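Local coordinates for protein spermidine synthase (Corynebacterium glutamicum ATCC 13032, PDB 3GJY) that probably catalyses spermidine formation in polyamine biosynthesis, transferring an aminopropyl group from decarboxylated S-adenosylmethionine to putrescine, at residues 91-96 with 162-167; 156-161 with 190-195. One frame throughout, in Å; residues are numbered along the deposited sequence.

Contact 1 (91-96 with 162-167); sequences LRITHL and VIIRDV
I164 CD1 fits the hollow between I93 and H95 on the adjoining strand, 3.9 Å from I93 CG2 and 3.8 Å from H95 CE1; an extended chi2 of 178° carries it there. V162 fills the next place on this face: its CB is 4.0 Å from I93 CG2, the two side chains lying side by side and pointing the same way. F107 of helix 102-110 covers I93 and I164, while H95 NE2 is hydrogen-bonded to N116 OD1. On the other face, L96 slants across I163, with its CD1 3.8 Å from I163 CG2, and F155 and Y196 add to the packing on I163. The backbones run parallel, their axes 18° apart, joined by five N-H...O bonds. At the two ends of the series are V162 N to R92 O, at 3.2 Å the longest, and D166 N to L96 O, at 2.8 Å. The V167 CG1 methyl makes a close van der Waals contact, 3.3 Å, with L96 O. Beyond the strand, the D166 carboxylate reaches Y70 and N199. The pair forms strands 1 and 4 of a 3-2-1-4-5-7-6 sheet, with 272-274 added at its edge; that order, with strand 238-245 antiparallel, marks the Rossmann-like AdoMet-methyltransferase fold.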
# COMPACT_ATOMS: atom_id res chain seq x y z
N LEU A 91 3.29 -13.86 -10.64
CA LEU A 91 3.16 -13.00 -9.47
C LEU A 91 1.72 -12.89 -8.97
O LEU A 91 0.80 -12.66 -9.77
CB LEU A 91 3.72 -11.61 -9.86
CG LEU A 91 4.09 -10.74 -8.67
CD1 LEU A 91 5.32 -11.29 -7.98
CD2 LEU A 91 4.35 -9.32 -9.17
N ARG A 92 1.54 -12.98 -7.65
CA ARG A 92 0.24 -12.83 -6.98
C ARG A 92 0.40 -11.69 -5.99
O ARG A 92 1.17 -11.79 -5.03
CB ARG A 92 -0.16 -14.11 -6.23
CG ARG A 92 -0.23 -15.31 -7.11
CD ARG A 92 -0.08 -16.62 -6.31
NE ARG A 92 1.22 -16.66 -5.64
CZ ARG A 92 1.59 -17.59 -4.77
NH1 ARG A 92 0.73 -18.56 -4.45
NH2 ARG A 92 2.79 -17.51 -4.18
N ILE A 93 -0.32 -10.58 -6.23
CA ILE A 93 -0.27 -9.43 -5.34
C ILE A 93 -1.63 -9.23 -4.67
O ILE A 93 -2.64 -9.11 -5.38
CB ILE A 93 0.12 -8.13 -6.08
CG1 ILE A 93 1.40 -8.31 -6.91
CG2 ILE A 93 0.23 -6.95 -5.05
CD1 ILE A 93 1.79 -7.07 -7.70
N THR A 94 -1.65 -9.20 -3.32
CA THR A 94 -2.87 -8.90 -2.56
C THR A 94 -2.81 -7.48 -2.09
O THR A 94 -1.80 -7.07 -1.47
CB THR A 94 -2.98 -9.84 -1.33
OG1 THR A 94 -3.17 -11.15 -1.83
CG2 THR A 94 -4.16 -9.46 -0.39
N HIS A 95 -3.88 -6.74 -2.39
CA HIS A 95 -4.03 -5.34 -2.00
C HIS A 95 -5.06 -5.27 -0.90
O HIS A 95 -6.25 -5.52 -1.15
CB HIS A 95 -4.48 -4.50 -3.21
CG HIS A 95 -3.54 -4.55 -4.35
ND1 HIS A 95 -2.68 -3.51 -4.66
CD2 HIS A 95 -3.34 -5.51 -5.29
CE1 HIS A 95 -1.99 -3.84 -5.74
NE2 HIS A 95 -2.36 -5.05 -6.13
N LEU A 96 -4.58 -5.00 0.31
CA LEU A 96 -5.52 -4.84 1.45
C LEU A 96 -5.91 -3.36 1.49
O LEU A 96 -5.15 -2.49 1.96
CB LEU A 96 -4.87 -5.30 2.77
CG LEU A 96 -4.46 -6.78 2.81
CD1 LEU A 96 -3.70 -7.08 4.08
CD2 LEU A 96 -5.64 -7.76 2.59
N VAL A 162 3.20 -10.89 -2.76
CA VAL A 162 3.33 -9.52 -2.28
C VAL A 162 2.02 -9.16 -1.63
O VAL A 162 0.97 -9.46 -2.18
CB VAL A 162 3.61 -8.51 -3.47
CG1 VAL A 162 3.77 -7.12 -2.92
CG2 VAL A 162 4.83 -8.93 -4.30
N ILE A 163 2.09 -8.47 -0.50
CA ILE A 163 0.92 -7.84 0.11
C ILE A 163 1.19 -6.33 0.19
O ILE A 163 2.22 -5.93 0.70
CB ILE A 163 0.68 -8.39 1.55
CG1 ILE A 163 0.31 -9.88 1.52
CG2 ILE A 163 -0.37 -7.59 2.34
CD1 ILE A 163 0.51 -10.58 2.86
N ILE A 164 0.25 -5.53 -0.32
CA ILE A 164 0.27 -4.08 -0.23
C ILE A 164 -0.89 -3.67 0.68
O ILE A 164 -2.04 -3.95 0.36
CB ILE A 164 0.15 -3.41 -1.62
CG1 ILE A 164 1.30 -3.91 -2.54
CG2 ILE A 164 0.16 -1.88 -1.47
CD1 ILE A 164 1.30 -3.41 -3.93
N ARG A 165 -0.58 -3.02 1.79
CA ARG A 165 -1.62 -2.52 2.71
C ARG A 165 -1.80 -1.03 2.45
O ARG A 165 -0.85 -0.23 2.62
CB ARG A 165 -1.25 -2.70 4.18
CG ARG A 165 -2.43 -2.50 5.08
CD ARG A 165 -2.02 -2.17 6.51
NE ARG A 165 -1.41 -0.85 6.59
CZ ARG A 165 -0.64 -0.46 7.61
NH1 ARG A 165 -0.37 -1.29 8.61
NH2 ARG A 165 -0.11 0.75 7.59
N ASP A 166 -3.01 -0.64 2.07
CA ASP A 166 -3.33 0.77 1.84
C ASP A 166 -4.77 0.97 2.23
O ASP A 166 -5.65 1.14 1.40
CB ASP A 166 -3.06 1.18 0.39
CG ASP A 166 -3.21 2.68 0.15
OD1 ASP A 166 -3.09 3.42 1.12
OD2 ASP A 166 -3.46 3.09 -1.02
N VAL A 167 -4.99 0.92 3.54
CA VAL A 167 -6.33 1.03 4.11
C VAL A 167 -6.61 2.49 4.51
O VAL A 167 -5.73 3.17 5.09
CB VAL A 167 -6.54 -0.00 5.29
CG1 VAL A 167 -6.32 -1.41 4.81
CG2 VAL A 167 -5.65 0.25 6.46

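Contact 2 (156-161 with 190-195); sequences TPASRD and LAPGGL
R160, whose CG lies 4.3 Å from L190 CD2, ends in a guanidinium plane that holds S159 OG at its edge. NE and NH1 both point side-on at this one oxygen, 3.0 Å from NE and 2.9 Å from NH1, and the oxygen is only 10° out of the plane. S159 OG in turn donates to T156 O, tying the two ends of the type II turn from T156 to S159 together; NH2 of R160 goes to T94 OG1. The other flat group, the D161 carboxylate, has OD1 3.6 Å from A191 CB, and its charge is paired with R92. Two backbone bonds fasten the segments: A191 N to R160 O at 2.8 Å, with an N-H...O angle of 164°, and L195 N to D161 O. D161 O also accepts from Q86 NE2, and the L190 CD2 methyl packs 3.5 Å from D161 O. G194, which has no side chain, brings its CA close to the same oxygen. Between these bonds the chain makes a type II turn from A191 to G194, closed by G194 N to A191 O, with G193 in the positive-phi position. At the outer margin, A158 CB packs loosely against P192 CD, and a water donates to L190 O at 2.6 Å while weakly accepting from A158 N. The contact therefore joins the start of strand 160-165 to the chain leaving helix 180-189, where short strand 190-191 pairs in parallel with R160 before the turn leads into strand 194-202.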
# COMPACT_ATOMS: atom_id res chain seq x y z
N THR A 156 -3.84 -18.73 3.74
CA THR A 156 -3.15 -20.02 3.87
C THR A 156 -1.66 -19.85 3.46
O THR A 156 -1.26 -18.83 2.86
CB THR A 156 -3.82 -21.09 3.00
OG1 THR A 156 -3.80 -20.66 1.63
CG2 THR A 156 -5.26 -21.31 3.41
N PRO A 157 -0.81 -20.82 3.78
CA PRO A 157 0.60 -20.63 3.51
C PRO A 157 0.98 -20.44 2.06
O PRO A 157 0.48 -21.12 1.17
CB PRO A 157 1.25 -21.89 4.08
CG PRO A 157 0.33 -22.30 5.15
CD PRO A 157 -1.04 -22.05 4.58
N ALA A 158 1.86 -19.47 1.82
CA ALA A 158 2.46 -19.28 0.49
C ALA A 158 1.39 -19.14 -0.58
O ALA A 158 1.50 -19.68 -1.69
CB ALA A 158 3.42 -20.42 0.17
N SER A 159 0.37 -18.35 -0.25
CA SER A 159 -0.77 -18.09 -1.15
C SER A 159 -0.67 -16.80 -1.94
O SER A 159 -1.51 -16.54 -2.80
CB SER A 159 -2.05 -18.17 -0.32
OG SER A 159 -1.98 -17.29 0.80
N ARG A 160 0.35 -15.99 -1.66
CA ARG A 160 0.57 -14.71 -2.40
C ARG A 160 2.04 -14.33 -2.32
O ARG A 160 2.72 -14.75 -1.39
CB ARG A 160 -0.34 -13.58 -1.85
CG ARG A 160 -0.19 -13.37 -0.34
CD ARG A 160 -1.51 -13.19 0.36
NE ARG A 160 -2.35 -14.36 0.35
CZ ARG A 160 -3.64 -14.44 -0.04
NH1 ARG A 160 -4.24 -15.60 0.09
NH2 ARG A 160 -4.31 -13.44 -0.59
N ASP A 161 2.51 -13.49 -3.25
CA ASP A 161 3.93 -13.12 -3.30
C ASP A 161 4.21 -11.77 -2.72
O ASP A 161 5.31 -11.53 -2.22
CB ASP A 161 4.40 -13.16 -4.74
CG ASP A 161 4.16 -14.51 -5.33
OD1 ASP A 161 4.79 -15.49 -4.88
OD2 ASP A 161 3.30 -14.64 -6.21
N LEU A 190 2.45 -15.09 2.89
CA LEU A 190 3.47 -14.83 1.88
C LEU A 190 4.26 -16.07 1.51
O LEU A 190 4.65 -16.87 2.39
CB LEU A 190 4.44 -13.74 2.38
CG LEU A 190 3.85 -12.33 2.31
CD1 LEU A 190 4.75 -11.37 3.12
CD2 LEU A 190 3.66 -11.83 0.86
N ALA A 191 4.53 -16.20 0.21
CA ALA A 191 5.55 -17.16 -0.24
C ALA A 191 6.85 -16.90 0.55
O ALA A 191 7.12 -15.77 0.93
CB ALA A 191 5.84 -16.92 -1.72
N PRO A 192 7.67 -17.93 0.78
CA PRO A 192 8.94 -17.69 1.45
C PRO A 192 9.71 -16.55 0.78
O PRO A 192 9.87 -16.56 -0.44
CB PRO A 192 9.66 -19.03 1.32
CG PRO A 192 8.56 -20.04 1.22
CD PRO A 192 7.48 -19.35 0.42
N GLY A 193 10.15 -15.59 1.59
CA GLY A 193 10.90 -14.47 1.06
C GLY A 193 10.06 -13.39 0.40
O GLY A 193 10.65 -12.43 -0.10
N GLY A 194 8.72 -13.50 0.44
CA GLY A 194 7.86 -12.52 -0.23
C GLY A 194 7.89 -11.16 0.44
O GLY A 194 8.54 -10.97 1.46
N LEU A 195 7.15 -10.21 -0.13
CA LEU A 195 7.22 -8.82 0.29
C LEU A 195 5.93 -8.34 0.91
O LEU A 195 4.87 -8.51 0.33
CB LEU A 195 7.58 -7.93 -0.89
CG LEU A 195 7.58 -6.42 -0.69
CD1 LEU A 195 8.73 -6.06 0.23
CD2 LEU A 195 7.75 -5.71 -2.08
O HOH W 1 4.33 -19.07 3.81

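Contacts 1 and 2, with centres about 11 Å apart, are successive steps along strand 160-165: contact 2 takes its N-terminal end against the entry to strand 194-202, contact 1 its main run against 92-96. Their segments alternate along the chain. T94 OG1 lies 2.8 Å from R160 NH2, a probable hydrogen bond, and I163 N lies 2.9 Å from L195 O, carrying the pairing into strand 194-202. Contact 1 is the more central, about 7 Å from the chain centre to contact 2's 16 Å. By analogy with the family, the active site probably lies near the C-terminal end of the strand, by D166, at the end farther from contact 2.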